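Local atomic coordinates of glycosyl hydrolase, family 31/fibronectin type III domain protein (Clostridium perfringens, PDB entry 4UAP), a protein that binds galacto-configured sugars such as GalNAc through a family 32 carbohydrate-binding module, a calcium-bearing beta-sandwich appended to a family 31 glycoside hydrolase. Residues 26-31 against 142-147; 69-74 against 113-118. All blocks are in the same frame, centred on the assembly; numbering follows the deposited sequence.

From the N terminus the chain runs through strand 6-9 into the loop that holds 26-31, and contact 1 seats this loop on strand 141-149, near the C terminus. That closure spans 110 residues and takes in most of the sandwich. Contact 2 is nested inside it: strand 64-74 pairs with strand 113-118, closing a shorter excursion of 38 residues that includes strands 87-96 and 99-106 of the other sheet. Strands 64-74 and 141-149 are neighbours in one antiparallel sheet, so 69-74 lies between the partners 113-118 and 142-147. The two contacts also touch directly, through probable hydrogen bonds from T71 N to E146 O and from Y73 N to E144 O.

Contact 1 (26-31 against 142-147); sequences DGTTSS and INEIEF. With CA (calcium ion), chain D.
E144 uses its two carboxylate oxygens differently against the loop. OE2 binds the calcium ion at 2.3 Å, while OE1 accepts a hydrogen bond from G27 N (2.7 Å), met on the syn side; T28 N adds a weak bond to OE2. CG anti to the backbone N (chi1 -172°) carries the chain off the strand, and the bend at chi2 turns CD toward G27 and T28. The D26 and E144 carboxylate planes are 45° apart, and D26 OD1 lies 3.0 Å from E144 OE2 because both bind the metal. T28 grips the ion twice, through O and OG1. N143 O, K23 O and S35 O complete seven oxygens, a calcium site common in family 32 modules and probably structural, fastening loop to strand. N143 ND2 donates to T29 O from above the carbonyl plane and to S31 OG (3.1 Å) at 156°; S31 OG also bonds M76. The T29 and E146 side chains cross at about a right angle, T29 CG2 3.6 Å from E146 OE2, while E146 OE1 bonds Y148. Beside the loop runs strand 64-74, whose Y73 touches T29, N143 and E144; on the other face of strand 141-149, I145 packs on strands 55-61 and 125-133.

Contact 2 (69-74 against 113-118); sequences NFTIYN and TTVYEL
F70 holds CG between its backbone N and carbonyl carbon (chi1 62°), and Y116 holds its own CG anti to the carbonyl carbon (chi1 -86°); both side chains leave the same face of the sheet and lie alongside each other. Their rings form an offset, near-parallel pair, tilted by 18° and with little overlap. Y116 CB sits over one face of F70 in a CH-pi contact, 3.6 Å from the ring centroid, and F70 CZ comes over the Y116 ring, 3.3 Å from Y116 CG. L118 CD1 touches F70 CD2 obliquely. Beneath the side chains the backbones pair antiparallel. F70 with Y116 and I72 with T114 are hydrogen-bonded pairs, each closed by two N-H...O bonds; that from I72 N to T114 O is almost straight. N69-E117, T71-V115 and Y73-T113 are the non-hydrogen-bonded pairs between and beyond them. This ladder belongs to one of the two facing antiparallel sheets of the beta-sandwich, as in other family 32 modules. The face carrying F70, I72, T114 and Y116 turns inward: F70 and Y116 both meet L103 of strand 99-106, and I72 meets M87 of strand 87-96. Y116 OH bonds to G104 O, and K106 makes a cation-pi contact with the Y116 ring. At one end, N74 ND2 donates to T114 OG1 (3.1 Å) within its own amide plane, and also bonds S111 O. On the reverse face T71 CG2 lies 3.7 Å from T113 CB, and T113 CG2 touches Y73 CD2 and CE2 at 3.6 Å; Y73 OH bonds E146 OE1. T71 OG1 donates to N69 OD1 from above its carbonyl plane, while a water links N69 ND2 to E117 OE1.

Contact 1 (26-31 against 142-147)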
# COMPACT_ATOMS: atom_id res chain seq x y z
N ASP A 26 1.59 9.44 -5.76
CA ASP A 26 1.90 10.40 -6.82
C ASP A 26 0.66 10.76 -7.64
O ASP A 26 0.75 11.55 -8.57
CB ASP A 26 2.98 9.85 -7.74
CG ASP A 26 2.53 8.59 -8.46
OD1 ASP A 26 1.99 7.70 -7.79
OD2 ASP A 26 2.71 8.51 -9.69
N GLY A 27 -0.49 10.19 -7.29
CA GLY A 27 -1.73 10.51 -7.96
C GLY A 27 -1.98 9.68 -9.20
O GLY A 27 -2.73 10.09 -10.09
N THR A 28 -1.34 8.51 -9.28
CA THR A 28 -1.54 7.62 -10.41
C THR A 28 -2.14 6.30 -9.95
O THR A 28 -1.47 5.51 -9.30
CB THR A 28 -0.22 7.32 -11.16
OG1 THR A 28 0.79 6.93 -10.22
CG2 THR A 28 0.26 8.56 -11.92
N THR A 29 -3.39 6.06 -10.31
CA THR A 29 -4.08 4.86 -9.83
C THR A 29 -4.13 3.73 -10.86
O THR A 29 -4.64 2.65 -10.57
CB THR A 29 -5.52 5.18 -9.41
OG1 THR A 29 -6.21 5.78 -10.52
CG2 THR A 29 -5.54 6.13 -8.22
N SER A 30 -3.61 3.97 -12.06
CA SER A 30 -3.63 2.93 -13.09
C SER A 30 -2.63 1.83 -12.75
O SER A 30 -1.76 2.01 -11.90
CB SER A 30 -3.33 3.50 -14.47
OG SER A 30 -1.94 3.72 -14.62
N SER A 31 -2.75 0.69 -13.44
CA SER A 31 -1.87 -0.46 -13.19
C SER A 31 -0.59 -0.43 -14.02
O SER A 31 0.22 -1.36 -13.94
CB SER A 31 -2.62 -1.76 -13.47
OG SER A 31 -3.70 -1.94 -12.56
N ILE A 142 1.66 -2.36 -6.01
CA ILE A 142 0.56 -1.52 -5.57
C ILE A 142 0.53 -0.25 -6.42
O ILE A 142 1.56 0.40 -6.59
CB ILE A 142 0.69 -1.16 -4.08
CG1 ILE A 142 0.67 -2.44 -3.22
CG2 ILE A 142 -0.42 -0.19 -3.66
CD1 ILE A 142 0.98 -2.19 -1.72
N ASN A 143 -0.63 0.09 -6.98
CA ASN A 143 -0.75 1.28 -7.83
C ASN A 143 -0.71 2.59 -7.05
O ASN A 143 -0.09 3.55 -7.47
CB ASN A 143 -2.06 1.24 -8.62
CG ASN A 143 -2.19 0.02 -9.48
OD1 ASN A 143 -1.25 -0.78 -9.61
ND2 ASN A 143 -3.36 -0.14 -10.11
N GLU A 144 -1.42 2.62 -5.93
CA GLU A 144 -1.67 3.88 -5.24
C GLU A 144 -2.38 3.57 -3.94
O GLU A 144 -3.09 2.58 -3.84
CB GLU A 144 -2.53 4.83 -6.10
CG GLU A 144 -2.68 6.27 -5.53
CD GLU A 144 -1.58 7.22 -6.01
OE1 GLU A 144 -1.62 8.41 -5.66
OE2 GLU A 144 -0.66 6.77 -6.73
N ILE A 145 -2.17 4.41 -2.94
CA ILE A 145 -2.99 4.37 -1.74
C ILE A 145 -3.49 5.78 -1.49
O ILE A 145 -2.69 6.71 -1.44
CB ILE A 145 -2.21 3.83 -0.51
CG1 ILE A 145 -1.75 2.39 -0.78
CG2 ILE A 145 -3.08 3.91 0.75
CD1 ILE A 145 -0.87 1.76 0.34
N GLU A 146 -4.81 5.93 -1.40
CA GLU A 146 -5.47 7.23 -1.23
C GLU A 146 -6.15 7.33 0.12
O GLU A 146 -6.74 6.35 0.59
CB GLU A 146 -6.51 7.46 -2.33
CG GLU A 146 -5.94 7.56 -3.71
CD GLU A 146 -6.98 7.94 -4.74
OE1 GLU A 146 -8.17 7.67 -4.48
OE2 GLU A 146 -6.60 8.50 -5.79
N PHE A 147 -6.10 8.51 0.73
CA PHE A 147 -6.72 8.75 2.03
C PHE A 147 -7.85 9.77 1.89
O PHE A 147 -7.67 10.82 1.27
CB PHE A 147 -5.66 9.23 3.05
CG PHE A 147 -4.62 8.20 3.35
CD1 PHE A 147 -3.57 7.98 2.47
CD2 PHE A 147 -4.70 7.42 4.49
CE1 PHE A 147 -2.62 7.00 2.73
CE2 PHE A 147 -3.76 6.45 4.77
CZ PHE A 147 -2.71 6.24 3.88
CA CA D . 0.73 5.58 -8.14

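Contact 2 (69-74 against 113-118)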
# COMPACT_ATOMS: atom_id res chain seq x y z
N ASN A 69 -11.93 6.90 5.04
CA ASN A 69 -11.31 5.64 4.63
C ASN A 69 -9.91 5.83 4.09
O ASN A 69 -9.49 6.96 3.84
CB ASN A 69 -12.17 4.95 3.54
CG ASN A 69 -12.02 5.60 2.16
OD1 ASN A 69 -10.96 5.52 1.53
ND2 ASN A 69 -13.08 6.23 1.69
N PHE A 70 -9.19 4.73 3.90
CA PHE A 70 -8.14 4.77 2.90
C PHE A 70 -8.40 3.64 1.91
O PHE A 70 -9.05 2.64 2.23
CB PHE A 70 -6.73 4.72 3.51
CG PHE A 70 -6.41 3.47 4.30
CD1 PHE A 70 -5.98 2.32 3.67
CD2 PHE A 70 -6.48 3.49 5.69
CE1 PHE A 70 -5.66 1.19 4.40
CE2 PHE A 70 -6.17 2.36 6.43
CZ PHE A 70 -5.75 1.21 5.78
N THR A 71 -7.93 3.85 0.69
CA THR A 71 -8.22 2.99 -0.44
C THR A 71 -6.93 2.59 -1.13
O THR A 71 -6.17 3.45 -1.58
CB THR A 71 -9.13 3.69 -1.46
OG1 THR A 71 -10.39 3.99 -0.84
CG2 THR A 71 -9.35 2.80 -2.68
N ILE A 72 -6.69 1.28 -1.19
CA ILE A 72 -5.52 0.72 -1.83
C ILE A 72 -5.91 0.28 -3.24
O ILE A 72 -6.88 -0.46 -3.41
CB ILE A 72 -4.96 -0.49 -1.03
CG1 ILE A 72 -4.64 -0.07 0.42
CG2 ILE A 72 -3.72 -1.07 -1.72
CD1 ILE A 72 -4.31 -1.22 1.36
N TYR A 73 -5.19 0.78 -4.24
CA TYR A 73 -5.45 0.41 -5.62
C TYR A 73 -4.50 -0.71 -6.04
O TYR A 73 -3.28 -0.55 -6.05
CB TYR A 73 -5.31 1.62 -6.54
CG TYR A 73 -6.39 2.66 -6.34
CD1 TYR A 73 -6.30 3.60 -5.31
CD2 TYR A 73 -7.51 2.70 -7.18
CE1 TYR A 73 -7.30 4.55 -5.13
CE2 TYR A 73 -8.51 3.64 -7.00
CZ TYR A 73 -8.40 4.56 -5.98
OH TYR A 73 -9.38 5.50 -5.82
N ASN A 74 -5.09 -1.86 -6.38
CA ASN A 74 -4.32 -3.06 -6.67
C ASN A 74 -4.00 -3.19 -8.15
O ASN A 74 -4.72 -2.66 -8.99
CB ASN A 74 -5.08 -4.29 -6.18
CG ASN A 74 -5.27 -4.28 -4.68
OD1 ASN A 74 -4.31 -4.14 -3.93
ND2 ASN A 74 -6.53 -4.39 -4.24
N THR A 113 -9.85 -2.38 -5.84
CA THR A 113 -9.52 -1.58 -4.66
C THR A 113 -9.74 -2.38 -3.40
O THR A 113 -10.59 -3.26 -3.35
CB THR A 113 -10.36 -0.28 -4.56
OG1 THR A 113 -11.75 -0.61 -4.46
CG2 THR A 113 -10.13 0.63 -5.76
N THR A 114 -8.94 -2.06 -2.39
CA THR A 114 -9.11 -2.61 -1.07
C THR A 114 -9.36 -1.42 -0.17
O THR A 114 -8.50 -0.56 -0.02
CB THR A 114 -7.88 -3.40 -0.61
OG1 THR A 114 -7.74 -4.56 -1.44
CG2 THR A 114 -8.01 -3.83 0.86
N VAL A 115 -10.56 -1.36 0.41
CA VAL A 115 -10.97 -0.18 1.14
C VAL A 115 -11.09 -0.46 2.64
O VAL A 115 -11.79 -1.38 3.05
CB VAL A 115 -12.31 0.37 0.60
CG1 VAL A 115 -12.74 1.61 1.37
CG2 VAL A 115 -12.18 0.69 -0.89
N TYR A 116 -10.37 0.33 3.43
CA TYR A 116 -10.52 0.33 4.89
C TYR A 116 -11.48 1.43 5.28
O TYR A 116 -11.14 2.62 5.19
CB TYR A 116 -9.16 0.52 5.59
CG TYR A 116 -8.38 -0.76 5.80
CD1 TYR A 116 -7.69 -1.37 4.76
CD2 TYR A 116 -8.32 -1.35 7.06
CE1 TYR A 116 -6.96 -2.54 4.96
CE2 TYR A 116 -7.60 -2.51 7.27
CZ TYR A 116 -6.92 -3.11 6.22
OH TYR A 116 -6.20 -4.27 6.44
N GLU A 117 -12.68 1.06 5.69
CA GLU A 117 -13.66 2.04 6.13
C GLU A 117 -13.38 2.41 7.57
O GLU A 117 -13.39 1.55 8.45
CB GLU A 117 -15.09 1.52 5.97
CG GLU A 117 -15.51 1.24 4.54
CD GLU A 117 -15.71 2.51 3.74
OE1 GLU A 117 -15.61 3.60 4.33
OE2 GLU A 117 -15.97 2.42 2.52
N LEU A 118 -13.12 3.69 7.81
CA LEU A 118 -12.64 4.14 9.12
C LEU A 118 -13.68 4.94 9.91
O LEU A 118 -13.47 5.25 11.08
CB LEU A 118 -11.37 4.97 8.95
CG LEU A 118 -10.19 4.21 8.33
CD1 LEU A 118 -9.00 5.13 8.16
CD2 LEU A 118 -9.83 2.99 9.20
O HOH W 1 -15.63 5.82 2.66